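PDB 3MAB: uncharacterized protein from Listeria monocytogenes, which is of unknown function but carries a TfoX C-terminal domain, a small all-helical module of the helix-hairpin-helix clan. Local coordinates for residues Leu31-Ile43 against Met52-Gly64. The protein carries 2 engineered substitutions. Residues are numbered along the deposited sequence; the frame is centred on the assembly and turned at random.
Sequences LKDVGSKEAFLRI and MSELYALEGAVQG. Engineered in segment 52-64: M52 (natural residue Leu).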
loop_
_atom_site.group_PDB
_atom_site.type_symbol
_atom_site.label_atom_id
_atom_site.label_comp_id
_atom_site.label_asym_id
_atom_site.label_seq_id
_atom_site.Cartn_x
_atom_site.Cartn_y
_atom_site.Cartn_z
ATOM N N LEU B 31 7.302 -8.298 -8.046
ATOM C CA LEU B 31 6.022 -7.677 -8.344
ATOM C C LEU B 31 6.162 -6.359 -9.061
ATOM O O LEU B 31 5.463 -6.126 -10.050
ATOM C CB LEU B 31 5.131 -7.533 -7.115
ATOM C CG LEU B 31 3.799 -6.819 -7.255
ATOM C CD1 LEU B 31 2.889 -7.519 -8.179
ATOM C CD2 LEU B 31 3.134 -6.673 -5.898
ATOM N N LYS B 32 7.047 -5.478 -8.577
ATOM C CA LYS B 32 7.233 -4.201 -9.238
ATOM C C LYS B 32 7.701 -4.444 -10.667
ATOM O O LYS B 32 7.227 -3.730 -11.583
ATOM C CB LYS B 32 8.248 -3.351 -8.485
ATOM C CG LYS B 32 8.438 -1.937 -9.123
ATOM C CD LYS B 32 9.386 -1.100 -8.357
ATOM C CE LYS B 32 9.649 0.209 -9.127
ATOM N NZ LYS B 32 10.474 -0.050 -10.377
ATOM N N ASP B 33 8.640 -5.368 -10.830
ATOM C CA ASP B 33 9.297 -5.636 -12.138
ATOM C C ASP B 33 8.237 -6.039 -13.166
ATOM O O ASP B 33 8.336 -5.707 -14.371
ATOM C CB ASP B 33 10.310 -6.809 -12.088
ATOM C CG ASP B 33 11.661 -6.524 -11.416
ATOM O OD1 ASP B 33 12.364 -7.519 -11.084
ATOM O OD2 ASP B 33 12.044 -5.390 -11.285
ATOM N N VAL B 34 7.259 -6.839 -12.783
ATOM C CA VAL B 34 6.246 -7.254 -13.758
ATOM C C VAL B 34 5.029 -6.342 -13.818
ATOM O O VAL B 34 4.375 -6.243 -14.867
ATOM C CB VAL B 34 5.788 -8.688 -13.573
ATOM C CG1 VAL B 34 6.979 -9.662 -13.644
ATOM C CG2 VAL B 34 5.019 -8.906 -12.327
ATOM N N GLY B 35 4.736 -5.664 -12.725
ATOM C CA GLY B 35 3.589 -4.796 -12.668
ATOM C C GLY B 35 2.270 -5.478 -12.410
ATOM O O GLY B 35 2.134 -6.725 -12.465
ATOM N N SER B 36 1.245 -4.663 -12.135
ATOM C CA SER B 36 -0.004 -5.195 -11.642
ATOM C C SER B 36 -0.762 -5.973 -12.699
ATOM O O SER B 36 -1.386 -6.986 -12.376
ATOM C CB SER B 36 -0.889 -4.125 -11.065
ATOM O OG SER B 36 -1.245 -3.180 -12.048
ATOM N N LYS B 37 -0.770 -5.512 -13.952
ATOM C CA LYS B 37 -1.564 -6.193 -14.971
ATOM C C LYS B 37 -1.002 -7.590 -15.261
ATOM O O LYS B 37 -1.746 -8.573 -15.337
ATOM C CB LYS B 37 -1.649 -5.381 -16.247
ATOM C CG LYS B 37 -2.486 -4.092 -16.075
ATOM C CD LYS B 37 -2.525 -3.386 -17.451
ATOM C CE LYS B 37 -3.199 -2.028 -17.365
ATOM N NZ LYS B 37 -2.696 -1.076 -18.417
ATOM N N GLU B 38 0.317 -7.672 -15.425
ATOM C CA GLU B 38 0.938 -8.986 -15.663
ATOM C C GLU B 38 0.731 -9.891 -14.417
ATOM O O GLU B 38 0.392 -11.045 -14.551
ATOM C CB GLU B 38 2.417 -8.875 -15.966
ATOM C CG GLU B 38 3.006 -10.285 -16.145
ATOM C CD GLU B 38 4.413 -10.370 -16.629
ATOM O OE1 GLU B 38 4.932 -9.472 -17.328
ATOM O OE2 GLU B 38 5.058 -11.414 -16.305
ATOM N N ALA B 39 0.940 -9.359 -13.223
ATOM C CA ALA B 39 0.783 -10.184 -12.018
ATOM C C ALA B 39 -0.661 -10.698 -11.921
ATOM O O ALA B 39 -0.912 -11.872 -11.647
ATOM C CB ALA B 39 1.187 -9.402 -10.806
ATOM N N PHE B 40 -1.608 -9.820 -12.191
ATOM C CA PHE B 40 -3.017 -10.195 -12.185
ATOM C C PHE B 40 -3.277 -11.294 -13.200
ATOM O O PHE B 40 -3.941 -12.258 -12.868
ATOM C CB PHE B 40 -3.946 -9.009 -12.454
ATOM C CG PHE B 40 -5.373 -9.366 -12.434
ATOM C CD1 PHE B 40 -6.051 -9.356 -11.245
ATOM C CD2 PHE B 40 -6.069 -9.739 -13.571
ATOM C CE1 PHE B 40 -7.351 -9.734 -11.165
ATOM C CE2 PHE B 40 -7.414 -10.107 -13.465
ATOM C CZ PHE B 40 -8.034 -10.087 -12.257
ATOM N N LEU B 41 -2.760 -11.173 -14.427
ATOM C CA LEU B 41 -3.011 -12.170 -15.463
ATOM C C LEU B 41 -2.499 -13.547 -14.993
ATOM O O LEU B 41 -3.084 -14.603 -15.269
ATOM C CB LEU B 41 -2.361 -11.783 -16.788
ATOM C CG LEU B 41 -3.100 -10.744 -17.593
ATOM C CD1 LEU B 41 -2.278 -10.379 -18.773
ATOM C CD2 LEU B 41 -4.515 -11.185 -18.011
ATOM N N ARG B 42 -1.331 -13.520 -14.366
ATOM C CA ARG B 42 -0.719 -14.767 -13.903
ATOM C C ARG B 42 -1.591 -15.472 -12.839
ATOM O O ARG B 42 -1.673 -16.681 -12.855
ATOM C CB ARG B 42 0.728 -14.521 -13.448
ATOM C CG ARG B 42 1.555 -14.294 -14.657
ATOM C CD ARG B 42 2.917 -13.699 -14.552
ATOM N NE ARG B 42 3.812 -14.573 -13.851
ATOM C CZ ARG B 42 5.122 -14.372 -13.686
ATOM N NH1 ARG B 42 5.755 -13.376 -14.261
ATOM N NH2 ARG B 42 5.814 -15.211 -12.924
ATOM N N ILE B 43 -2.158 -14.713 -11.921
ATOM C CA ILE B 43 -3.012 -15.290 -10.908
ATOM C C ILE B 43 -4.363 -15.687 -11.478
ATOM O O ILE B 43 -4.907 -16.706 -11.090
ATOM C CB ILE B 43 -3.118 -14.442 -9.612
ATOM C CG1 ILE B 43 -3.692 -13.055 -9.773
ATOM C CG2 ILE B 43 -1.714 -14.272 -9.012
ATOM C CD1 ILE B 43 -3.953 -12.312 -8.342
ATOM N N MET B 52 -11.583 -7.599 -9.561
ATOM C CA MET B 52 -11.141 -6.232 -9.610
ATOM C C MET B 52 -10.429 -5.853 -8.364
ATOM O O MET B 52 -9.462 -5.098 -8.360
ATOM C CB MET B 52 -12.351 -5.304 -9.793
ATOM C CG MET B 52 -12.001 -3.996 -10.271
ATOM S SD MET B 52 -11.103 -4.007 -11.830
ATOM C CE MET B 52 -10.063 -2.657 -11.366
ATOM N N SER B 53 -10.973 -6.308 -7.247
ATOM C CA SER B 53 -10.353 -6.136 -5.951
ATOM C C SER B 53 -8.898 -6.493 -5.922
ATOM O O SER B 53 -8.080 -5.687 -5.438
ATOM C CB SER B 53 -11.102 -6.960 -4.898
ATOM O OG SER B 53 -12.473 -6.636 -4.991
ATOM N N GLU B 54 -8.547 -7.653 -6.448
ATOM C CA GLU B 54 -7.167 -8.094 -6.462
ATOM C C GLU B 54 -6.302 -7.183 -7.392
ATOM O O GLU B 54 -5.147 -6.863 -7.092
ATOM C CB GLU B 54 -7.019 -9.540 -6.932
ATOM C CG GLU B 54 -7.268 -10.595 -5.939
ATOM C CD GLU B 54 -8.682 -11.072 -5.903
ATOM O OE1 GLU B 54 -8.888 -12.088 -5.233
ATOM O OE2 GLU B 54 -9.569 -10.468 -6.527
ATOM N N LEU B 55 -6.846 -6.758 -8.536
ATOM C CA LEU B 55 -6.102 -5.868 -9.434
ATOM C C LEU B 55 -5.782 -4.529 -8.827
ATOM O O LEU B 55 -4.670 -4.043 -8.894
ATOM C CB LEU B 55 -6.899 -5.706 -10.743
ATOM C CG LEU B 55 -6.280 -4.875 -11.845
ATOM C CD1 LEU B 55 -4.859 -5.353 -12.216
ATOM C CD2 LEU B 55 -7.162 -4.874 -13.046
ATOM N N TYR B 56 -6.773 -3.901 -8.218
ATOM C CA TYR B 56 -6.527 -2.695 -7.454
ATOM C C TYR B 56 -5.491 -2.908 -6.373
ATOM O O TYR B 56 -4.608 -2.035 -6.185
ATOM C CB TYR B 56 -7.833 -2.184 -6.832
ATOM C CG TYR B 56 -8.815 -1.411 -7.706
ATOM C CD1 TYR B 56 -8.478 -0.916 -8.941
ATOM C CD2 TYR B 56 -10.066 -1.114 -7.211
ATOM C CE1 TYR B 56 -9.414 -0.213 -9.737
ATOM C CE2 TYR B 56 -11.001 -0.404 -8.025
ATOM C CZ TYR B 56 -10.623 0.036 -9.238
ATOM O OH TYR B 56 -11.563 0.748 -9.950
ATOM N N ALA B 57 -5.583 -4.012 -5.624
ATOM C CA ALA B 57 -4.621 -4.308 -4.565
ATOM C C ALA B 57 -3.209 -4.382 -5.071
ATOM O O ALA B 57 -2.283 -3.828 -4.483
ATOM C CB ALA B 57 -4.989 -5.626 -3.853
ATOM N N LEU B 58 -3.035 -5.029 -6.211
ATOM C CA LEU B 58 -1.746 -5.218 -6.809
ATOM C C LEU B 58 -1.158 -3.889 -7.286
ATOM O O LEU B 58 0.022 -3.611 -7.077
ATOM C CB LEU B 58 -1.796 -6.212 -7.965
ATOM C CG LEU B 58 -2.062 -7.623 -7.547
ATOM C CD1 LEU B 58 -2.346 -8.475 -8.769
ATOM C CD2 LEU B 58 -0.902 -8.258 -6.821
ATOM N N GLU B 59 -1.972 -3.033 -7.928
ATOM C CA GLU B 59 -1.460 -1.734 -8.373
ATOM C C GLU B 59 -1.121 -0.862 -7.205
ATOM O O GLU B 59 -0.094 -0.177 -7.205
ATOM C CB GLU B 59 -2.461 -1.014 -9.293
ATOM C CG GLU B 59 -2.028 0.319 -9.826
ATOM C CD GLU B 59 -0.806 0.274 -10.716
ATOM O OE1 GLU B 59 -0.574 -0.776 -11.340
ATOM O OE2 GLU B 59 -0.101 1.301 -10.869
ATOM N N GLY B 60 -1.962 -0.873 -6.167
ATOM C CA GLY B 60 -1.670 -0.124 -4.967
ATOM C C GLY B 60 -0.362 -0.641 -4.337
ATOM O O GLY B 60 0.481 0.147 -3.925
ATOM N N ALA B 61 -0.168 -1.934 -4.309
ATOM C CA ALA B 61 1.101 -2.486 -3.785
ATOM C C ALA B 61 2.316 -1.963 -4.552
ATOM O O ALA B 61 3.311 -1.528 -3.945
ATOM C CB ALA B 61 1.057 -4.021 -3.778
ATOM N N VAL B 62 2.225 -1.991 -5.874
ATOM C CA VAL B 62 3.280 -1.493 -6.754
ATOM C C VAL B 62 3.595 -0.030 -6.482
ATOM O O VAL B 62 4.777 0.382 -6.435
ATOM C CB VAL B 62 2.922 -1.741 -8.240
ATOM C CG1 VAL B 62 3.887 -1.004 -9.187
ATOM C CG2 VAL B 62 2.891 -3.289 -8.546
ATOM N N GLN B 63 2.551 0.760 -6.263
ATOM C CA GLN B 63 2.693 2.191 -6.005
ATOM C C GLN B 63 3.012 2.505 -4.591
ATOM O O GLN B 63 3.268 3.670 -4.259
ATOM C CB GLN B 63 1.423 2.949 -6.441
ATOM C CG GLN B 63 1.283 2.959 -7.909
ATOM C CD GLN B 63 0.266 3.972 -8.383
ATOM O OE1 GLN B 63 0.113 5.028 -7.734
ATOM N NE2 GLN B 63 -0.413 3.700 -9.487
ATOM N N GLY B 64 2.989 1.517 -3.696
ATOM C CA GLY B 64 3.202 1.781 -2.291
ATOM C C GLY B 64 2.107 2.523 -1.536
ATOM O O GLY B 64 2.364 3.237 -0.547
HETATM O O HOH W 1 1.769 -1.840 -12.426
#
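L58 plugs into helix 28-46 as a knob among L31, S36, A39 and I43, at the heart of an antiparallel helix pair in the all-helical TfoX C-terminal domain; the axes of segments 31-43 and 52-63 lie 8.4 Å apart at closest, with N-to-C directions 175° apart. L58 CD2 meets L31 CD1 where the two side chains cross at about a right angle. L58 CD1 lies against F40 N and CA, and the L58 and I43 side chains meet tip to tip, L58 CD1 to I43 CD1 at 4.2 Å. L20 of helix 14-22 also touches this buried leucine. Toward one end, L55 and F40 cross nearly perpendicularly: L55 CD1 packs on F40 CB at 3.8 Å, and E54 CB comes to the ring edge. At the other, V62 CG2 rests on L31 CG at 3.9 Å, beside A61 CB against L31 CD2. The polar link sits where helix 28-46 kinks. E59, bent at chi2 (63°), brings OE1 to S36 OG, which donates a 2.6 Å hydrogen bond nearly along the acceptor's C-O axis. A water takes the S36 N-H, left without a partner in the preceding turn, and donates to the same OE1. Q63 NE2 steadies the carboxylate's other oxygen, reaching the anti lone pair of E59 OE2 at 2.8 Å.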